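Local coordinates for Glucose/sorbosone dehydrogenases (Escherichia coli K12, PDB 2G8S), which belongs to the glucose/sorbosone dehydrogenase family of beta-propeller proteins and carries a bound calcium ion, at residues L13-A22 / I34-W44. Residues are numbered along the deposited sequence; the frame is centred on the assembly and turned at random.
Sequences LQDKLDHPWA and ITLRGGELRHW. With EDO (1,2-ethanediol), chain H; EDO (1,2-ethanediol), chain F.
Leu13 and Gln14 meet the Trp44 indole from two directions. CB of Leu13 sits over one face, offset toward the rim and 3.8 Å from CZ2 of Trp44, whereas OE1 of Gln14 lies at the ring edge near its plane. With CG of Trp44 anti to the backbone N (chi1 -177°), the ring reaches across to the outermost strand of the neighbouring sheet. One water joins the polar groups: it accepts from NE1 of Trp44 at 2.8 Å and donates to both Leu13 O and Gln14 OE1. The bend of Gln14 at chi2 (58°) accompanies a second tie, a nearly straight bond from its NE2 to Asp15 O.

Further along, strands 20-25 and 32-36 pair as an antiparallel hairpin. Trp21 N donates to Thr35 O (2.9 Å), and Thr35 N to Ala22 O (3.0 Å). The hydroxyl OG1 of Thr35 makes only a weak, bent bond with Ala22 N; its stronger partner is Leu69 O in the next sheet. CG2 of Ile34 approaches CB of Pro20 at 3.9 Å; in the conformer given, CD2 of Leu36 does likewise and also touches CB of Leu17.

At the turn, Arg37 N donates to His19 O (2.9 Å, 163°), and a second water links Asp18 O to Gly38 N. In the given conformer, CD of Arg37 passes CD1 of Trp21 obliquely at 3.7 Å, and NE and NH2 donate to Gly66 O and Gly64 O. In the given conformer of Asp18, ND1 of His19 donates to its OD1 within the ring plane, which would favour this ring rotation.

Backbone bonds thus knit the hairpin within its own sheet, whereas strand 8-17 of the adjoining sheet meets it through apolar side chains and a water-bridged indole, so this join probably depends more on packing and solvent than on direct polar bonds.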
ATOM      1  N   LEU A  13      19.598  -7.687   5.547  1.00  6.96           N
ATOM      2  CA  LEU A  13      19.629  -7.163   6.912  1.00  7.45           C
ATOM      3  C   LEU A  13      19.018  -8.126   7.921  1.00  7.86           C
ATOM      4  O   LEU A  13      19.490  -8.235   9.059  1.00  8.87           O
ATOM      5  CB  LEU A  13      18.911  -5.815   6.999  1.00  7.08           C
ATOM      6  CG  LEU A  13      19.559  -4.672   6.216  1.00  7.95           C
ATOM      7  CD1 LEU A  13      18.728  -3.427   6.380  1.00  8.38           C
ATOM      8  CD2 LEU A  13      21.001  -4.409   6.662  1.00  7.82           C
ATOM      9  N   GLN A  14      17.958  -8.807   7.500  1.00  7.74           N
ATOM     10  CA  GLN A  14      17.246  -9.751   8.350  1.00  8.45           C
ATOM     11  C   GLN A  14      16.592 -10.807   7.476  1.00  8.96           C
ATOM     12  O   GLN A  14      15.981 -10.478   6.460  1.00  8.69           O
ATOM     13  CB  GLN A  14      16.182  -9.019   9.176  1.00  8.67           C
ATOM     14  CG  GLN A  14      15.418  -9.921  10.157  1.00  9.49           C
ATOM     15  CD  GLN A  14      16.341 -10.607  11.146  1.00 10.65           C
ATOM     16  OE1 GLN A  14      17.053  -9.945  11.896  1.00 11.82           O
ATOM     17  NE2 GLN A  14      16.344 -11.937  11.140  1.00 12.82           N
ATOM     18  N   ASP A  15      16.743 -12.074   7.856  1.00  9.41           N
ATOM     19  CA  ASP A  15      16.066 -13.150   7.138  0.50 10.09           C
ATOM     20  C   ASP A  15      15.000 -13.808   8.008  1.00 10.26           C
ATOM     21  O   ASP A  15      14.704 -13.324   9.114  1.00 10.18           O
ATOM     22  CB  ASP A  15      17.060 -14.180   6.562  0.50 10.46           C
ATOM     23  CG  ASP A  15      17.916 -14.853   7.628  0.50 11.32           C
ATOM     24  OD1 ASP A  15      17.557 -14.823   8.824  0.50 11.94           O
ATOM     25  OD2 ASP A  15      18.962 -15.430   7.257  0.50 13.44           O
ATOM     26  N   LYS A  16      14.404 -14.882   7.480  1.00 10.82           N
ATOM     27  CA  LYS A  16      13.383 -15.673   8.176  0.60 11.38           C
ATOM     28  C   LYS A  16      12.202 -14.825   8.660  1.00 11.26           C
ATOM     29  O   LYS A  16      11.664 -15.023   9.755  1.00 12.16           O
ATOM     30  CB  LYS A  16      14.002 -16.507   9.308  0.60 11.97           C
ATOM     31  CG  LYS A  16      15.117 -17.455   8.839  0.60 13.31           C
ATOM     32  CD  LYS A  16      15.293 -18.658   9.763  0.60 16.21           C
ATOM     33  CE  LYS A  16      15.376 -18.263  11.235  0.60 17.82           C
ATOM     34  NZ  LYS A  16      16.533 -17.384  11.550  0.60 19.39           N
ATOM     35  N   LEU A  17      11.785 -13.876   7.827  1.00 10.38           N
ATOM     36  CA  LEU A  17      10.614 -13.066   8.155  1.00  9.96           C
ATOM     37  C   LEU A  17       9.381 -13.707   7.538  1.00  9.88           C
ATOM     38  O   LEU A  17       9.302 -13.862   6.312  1.00  9.52           O
ATOM     39  CB  LEU A  17      10.769 -11.632   7.637  1.00  9.69           C
ATOM     40  CG  LEU A  17      11.885 -10.778   8.253  1.00  9.70           C
ATOM     41  CD1 LEU A  17      11.975  -9.464   7.516  1.00 10.33           C
ATOM     42  CD2 LEU A  17      11.673 -10.536   9.744  1.00 10.02           C
ATOM     43  N   ASP A  18       8.416 -14.077   8.378  1.00  9.94           N
ATOM     44  CA  ASP A  18       7.197 -14.731   7.914  0.50  9.93           C
ATOM     45  C   ASP A  18       6.228 -13.721   7.294  1.00  9.75           C
ATOM     46  O   ASP A  18       5.467 -13.074   8.016  1.00  9.28           O
ATOM     47  CB  ASP A  18       6.546 -15.469   9.090  0.50 10.38           C
ATOM     48  CG  ASP A  18       5.384 -16.363   8.673  0.50 10.77           C
ATOM     49  OD1 ASP A  18       5.000 -16.375   7.485  0.50 10.95           O
ATOM     50  OD2 ASP A  18       4.850 -17.063   9.559  0.50 11.22           O
ATOM     51  N   HIS A  19       6.273 -13.592   5.970  1.00  9.35           N
ATOM     52  CA  HIS A  19       5.391 -12.683   5.222  1.00  9.12           C
ATOM     53  C   HIS A  19       5.325 -11.251   5.773  1.00  8.65           C
ATOM     54  O   HIS A  19       4.257 -10.773   6.174  1.00  8.31           O
ATOM     55  CB  HIS A  19       4.004 -13.306   5.077  1.00  9.91           C
ATOM     56  CG  HIS A  19       3.996 -14.490   4.169  1.00 11.80           C
ATOM     57  ND1 HIS A  19       4.301 -15.764   4.603  1.00 13.91           N
ATOM     58  CD2 HIS A  19       3.784 -14.584   2.834  1.00 14.61           C
ATOM     59  CE1 HIS A  19       4.237 -16.596   3.578  1.00 15.80           C
ATOM     60  NE2 HIS A  19       3.935 -15.906   2.493  1.00 15.78           N
ATOM     61  N   PRO A  20       6.463 -10.544   5.754  1.00  8.11           N
ATOM     62  CA  PRO A  20       6.435  -9.137   6.155  1.00  7.77           C
ATOM     63  C   PRO A  20       5.578  -8.357   5.158  1.00  7.70           C
ATOM     64  O   PRO A  20       5.534  -8.716   3.981  1.00  8.81           O
ATOM     65  CB  PRO A  20       7.904  -8.718   6.057  1.00  7.99           C
ATOM     66  CG  PRO A  20       8.505  -9.675   5.063  1.00  7.90           C
ATOM     67  CD  PRO A  20       7.799 -10.971   5.300  1.00  7.80           C
ATOM     68  N   TRP A  21       4.892  -7.316   5.619  1.00  6.88           N
ATOM     69  CA  TRP A  21       4.037  -6.538   4.723  1.00  6.64           C
ATOM     70  C   TRP A  21       4.505  -5.102   4.539  1.00  6.85           C
ATOM     71  O   TRP A  21       4.413  -4.554   3.432  1.00  7.08           O
ATOM     72  CB  TRP A  21       2.583  -6.544   5.205  1.00  6.98           C
ATOM     73  CG  TRP A  21       1.559  -6.355   4.087  1.00  6.42           C
ATOM     74  CD1 TRP A  21       1.050  -7.326   3.282  1.00  7.44           C
ATOM     75  CD2 TRP A  21       0.922  -5.129   3.687  1.00  6.73           C
ATOM     76  NE1 TRP A  21       0.144  -6.787   2.395  1.00  6.98           N
ATOM     77  CE2 TRP A  21       0.037  -5.443   2.628  1.00  6.22           C
ATOM     78  CE3 TRP A  21       1.009  -3.797   4.119  1.00  7.64           C
ATOM     79  CZ2 TRP A  21      -0.765  -4.472   2.000  1.00  6.65           C
ATOM     80  CZ3 TRP A  21       0.222  -2.828   3.487  1.00  7.16           C
ATOM     81  CH2 TRP A  21      -0.649  -3.173   2.441  1.00  6.79           C
ATOM     82  N   ALA A  22       4.983  -4.493   5.621  1.00  6.76           N
ATOM     83  CA  ALA A  22       5.383  -3.084   5.589  1.00  6.70           C
ATOM     84  C   ALA A  22       6.464  -2.791   6.599  1.00  7.07           C
ATOM     85  O   ALA A  22       6.691  -3.561   7.537  1.00  6.55           O
ATOM     86  CB  ALA A  22       4.184  -2.175   5.842  1.00  7.20           C
ATOM     87  N   ILE A  34       8.461  -3.489  11.623  1.00  7.16           N
ATOM     88  CA  ILE A  34       8.054  -4.325  10.499  1.00  7.20           C
ATOM     89  C   ILE A  34       6.783  -5.061  10.882  1.00  6.58           C
ATOM     90  O   ILE A  34       6.705  -5.625  11.972  1.00  7.43           O
ATOM     91  CB  ILE A  34       9.147  -5.378  10.134  1.00  6.91           C
ATOM     92  CG1 ILE A  34      10.500  -4.696   9.877  1.00  7.20           C
ATOM     93  CG2 ILE A  34       8.716  -6.214   8.926  1.00  8.18           C
ATOM     94  CD1 ILE A  34      11.686  -5.652   9.778  1.00  8.13           C
ATOM     95  N   THR A  35       5.787  -5.039  10.001  1.00  6.04           N
ATOM     96  CA  THR A  35       4.605  -5.869  10.207  1.00  6.19           C
ATOM     97  C   THR A  35       4.812  -7.224   9.556  1.00  6.79           C
ATOM     98  O   THR A  35       5.342  -7.310   8.453  1.00  6.51           O
ATOM     99  CB  THR A  35       3.336  -5.245   9.601  1.00  6.16           C
ATOM    100  OG1 THR A  35       3.580  -4.884   8.232  1.00  6.43           O
ATOM    101  CG2 THR A  35       2.905  -4.028  10.395  1.00  6.75           C
ATOM    102  N   LEU A  36       4.430  -8.275  10.277  1.00  7.31           N
ATOM    103  CA  LEU A  36       4.383  -9.620   9.725  0.80  7.78           C
ATOM    104  C   LEU A  36       2.914  -9.975   9.621  1.00  7.79           C
ATOM    105  O   LEU A  36       2.175  -9.848  10.596  1.00  8.06           O
ATOM    106  CB  LEU A  36       5.111 -10.612  10.627  0.80  8.25           C
ATOM    107  CG  LEU A  36       6.585 -10.328  10.900  0.80  8.63           C
ATOM    108  CD1 LEU A  36       7.078 -11.357  11.889  0.80 10.61           C
ATOM    109  CD2 LEU A  36       7.416 -10.367   9.607  0.80  8.57           C
ATOM    110  N   ARG A  37       2.498 -10.395   8.431  1.00  7.94           N
ATOM    111  CA  ARG A  37       1.071 -10.445   8.097  0.50  8.52           C
ATOM    112  C   ARG A  37       0.261 -11.391   8.986  1.00  8.08           C
ATOM    113  O   ARG A  37      -0.938 -11.196   9.172  1.00  8.20           O
ATOM    114  CB  ARG A  37       0.855 -10.751   6.610  0.50  8.53           C
ATOM    115  CG  ARG A  37      -0.482 -10.238   6.077  0.50  9.45           C
ATOM    116  CD  ARG A  37      -0.594 -10.364   4.559  0.50  9.63           C
ATOM    117  NE  ARG A  37      -0.921 -11.727   4.143  0.50 10.99           N
ATOM    118  CZ  ARG A  37      -0.168 -12.493   3.357  0.50 11.81           C
ATOM    119  NH1 ARG A  37       0.978 -12.048   2.855  0.50 12.20           N
ATOM    120  NH2 ARG A  37      -0.574 -13.716   3.058  0.50 12.05           N
ATOM    121  N   GLY A  38       0.924 -12.395   9.550  1.00  8.74           N
ATOM    122  CA  GLY A  38       0.264 -13.320  10.465  1.00  9.46           C
ATOM    123  C   GLY A  38      -0.219 -12.656  11.747  1.00  9.86           C
ATOM    124  O   GLY A  38      -1.034 -13.236  12.478  1.00 10.76           O
ATOM    125  N   GLY A  39       0.288 -11.451  12.034  1.00  9.41           N
ATOM    126  CA  GLY A  39      -0.232 -10.633  13.128  1.00  9.84           C
ATOM    127  C   GLY A  39       0.757 -10.032  14.109  1.00  9.65           C
ATOM    128  O   GLY A  39       0.343  -9.455  15.116  1.00 10.90           O
ATOM    129  N   GLU A  40       2.049 -10.135  13.804  1.00  9.10           N
ATOM    130  CA  GLU A  40       3.101  -9.624  14.685  1.00  8.85           C
ATOM    131  C   GLU A  40       3.701  -8.323  14.174  1.00  8.46           C
ATOM    132  O   GLU A  40       3.980  -8.196  12.974  1.00  8.83           O
ATOM    133  CB  GLU A  40       4.226 -10.640  14.809  1.00  8.85           C
ATOM    134  CG  GLU A  40       3.811 -11.902  15.552  1.00 10.41           C
ATOM    135  CD  GLU A  40       4.878 -12.975  15.557  1.00 12.43           C
ATOM    136  OE1 GLU A  40       5.945 -12.807  14.923  1.00 12.04           O
ATOM    137  OE2 GLU A  40       4.637 -14.014  16.199  1.00 15.39           O
ATOM    138  N   LEU A  41       3.897  -7.382  15.099  1.00  7.75           N
ATOM    139  CA  LEU A  41       4.669  -6.156  14.856  1.00  7.94           C
ATOM    140  C   LEU A  41       6.002  -6.304  15.580  1.00  8.27           C
ATOM    141  O   LEU A  41       6.034  -6.601  16.768  1.00  9.42           O
ATOM    142  CB  LEU A  41       3.911  -4.926  15.369  1.00  7.74           C
ATOM    143  CG  LEU A  41       4.548  -3.537  15.167  1.00  7.35           C
ATOM    144  CD1 LEU A  41       4.655  -3.167  13.684  1.00  6.99           C
ATOM    145  CD2 LEU A  41       3.777  -2.462  15.910  1.00  8.17           C
ATOM    146  N   ARG A  42       7.103  -6.123  14.861  1.00  8.06           N
ATOM    147  CA  ARG A  42       8.419  -6.317  15.465  1.00  8.49           C
ATOM    148  C   ARG A  42       9.321  -5.134  15.164  1.00  8.65           C
ATOM    149  O   ARG A  42       9.076  -4.380  14.229  1.00  9.04           O
ATOM    150  CB  ARG A  42       9.056  -7.634  15.004  1.00  8.69           C
ATOM    151  CG  ARG A  42       8.392  -8.880  15.619  1.00  8.81           C
ATOM    152  CD  ARG A  42       9.030 -10.140  15.088  1.00  9.97           C
ATOM    153  NE  ARG A  42       8.367 -11.383  15.502  1.00 10.54           N
ATOM    154  CZ  ARG A  42       8.928 -12.323  16.262  1.00 12.30           C
ATOM    155  NH1 ARG A  42      10.168 -12.168  16.730  1.00 12.54           N
ATOM    156  NH2 ARG A  42       8.252 -13.428  16.544  1.00 12.86           N
ATOM    157  N   HIS A  43      10.335  -4.957  16.001  1.00  8.95           N
ATOM    158  CA  HIS A  43      11.334  -3.910  15.825  1.00  9.07           C
ATOM    159  C   HIS A  43      12.641  -4.541  15.364  1.00  9.44           C
ATOM    160  O   HIS A  43      13.080  -5.554  15.931  1.00  9.77           O
ATOM    161  CB  HIS A  43      11.535  -3.186  17.163  1.00  9.49           C
ATOM    162  CG  HIS A  43      12.715  -2.260  17.194  1.00 10.32           C
ATOM    163  ND1 HIS A  43      13.769  -2.427  18.069  1.00 11.54           N
ATOM    164  CD2 HIS A  43      12.998  -1.150  16.471  1.00 11.20           C
ATOM    165  CE1 HIS A  43      14.650  -1.457  17.886  1.00 10.75           C
ATOM    166  NE2 HIS A  43      14.209  -0.672  16.918  1.00 10.99           N
ATOM    167  N   TRP A  44      13.242  -3.968  14.322  1.00  9.71           N
ATOM    168  CA  TRP A  44      14.576  -4.369  13.886  1.00  9.36           C
ATOM    169  C   TRP A  44      15.541  -3.201  14.044  1.00  9.71           C
ATOM    170  O   TRP A  44      15.193  -2.065  13.731  1.00  9.13           O
ATOM    171  CB  TRP A  44      14.570  -4.839  12.424  1.00  9.46           C
ATOM    172  CG  TRP A  44      15.926  -5.320  11.999  1.00  9.17           C
ATOM    173  CD1 TRP A  44      16.408  -6.592  12.106  1.00  9.82           C
ATOM    174  CD2 TRP A  44      16.990  -4.529  11.444  1.00  9.57           C
ATOM    175  NE1 TRP A  44      17.707  -6.647  11.649  1.00 10.33           N
ATOM    176  CE2 TRP A  44      18.087  -5.397  11.239  1.00  9.85           C
ATOM    177  CE3 TRP A  44      17.121  -3.176  11.097  1.00  9.90           C
ATOM    178  CZ2 TRP A  44      19.299  -4.960  10.699  1.00 10.47           C
ATOM    179  CZ3 TRP A  44      18.334  -2.739  10.568  1.00 10.37           C
ATOM    180  CH2 TRP A  44      19.405  -3.633  10.375  1.00 10.08           C
TER
HETATM  181  C1  EDO H3011      10.620 -14.066  12.844  0.50 19.71           C
HETATM  182  O1  EDO H3011       9.964 -15.028  13.674  0.50 20.75           O
HETATM  183  C2  EDO H3011       9.605 -13.349  11.961  0.50 19.12           C
HETATM  184  O2  EDO H3011       8.780 -14.280  11.247  0.50 17.93           O
HETATM  185  C1  EDO F3006       2.349  -3.310   0.946  1.00 15.77           C
HETATM  186  O1  EDO F3006       3.771  -3.243   0.995  1.00 15.18           O
HETATM  187  C2  EDO F3006       1.846  -3.121  -0.479  1.00 15.13           C
HETATM  188  O2  EDO F3006       2.425  -4.142  -1.302  1.00 16.32           O
HETATM  189  O   HOH W   1      19.619  -8.660  11.949  1.00 26.77           O
HETATM  190  O   HOH W   2       3.410 -13.755   9.665  1.00 11.00           O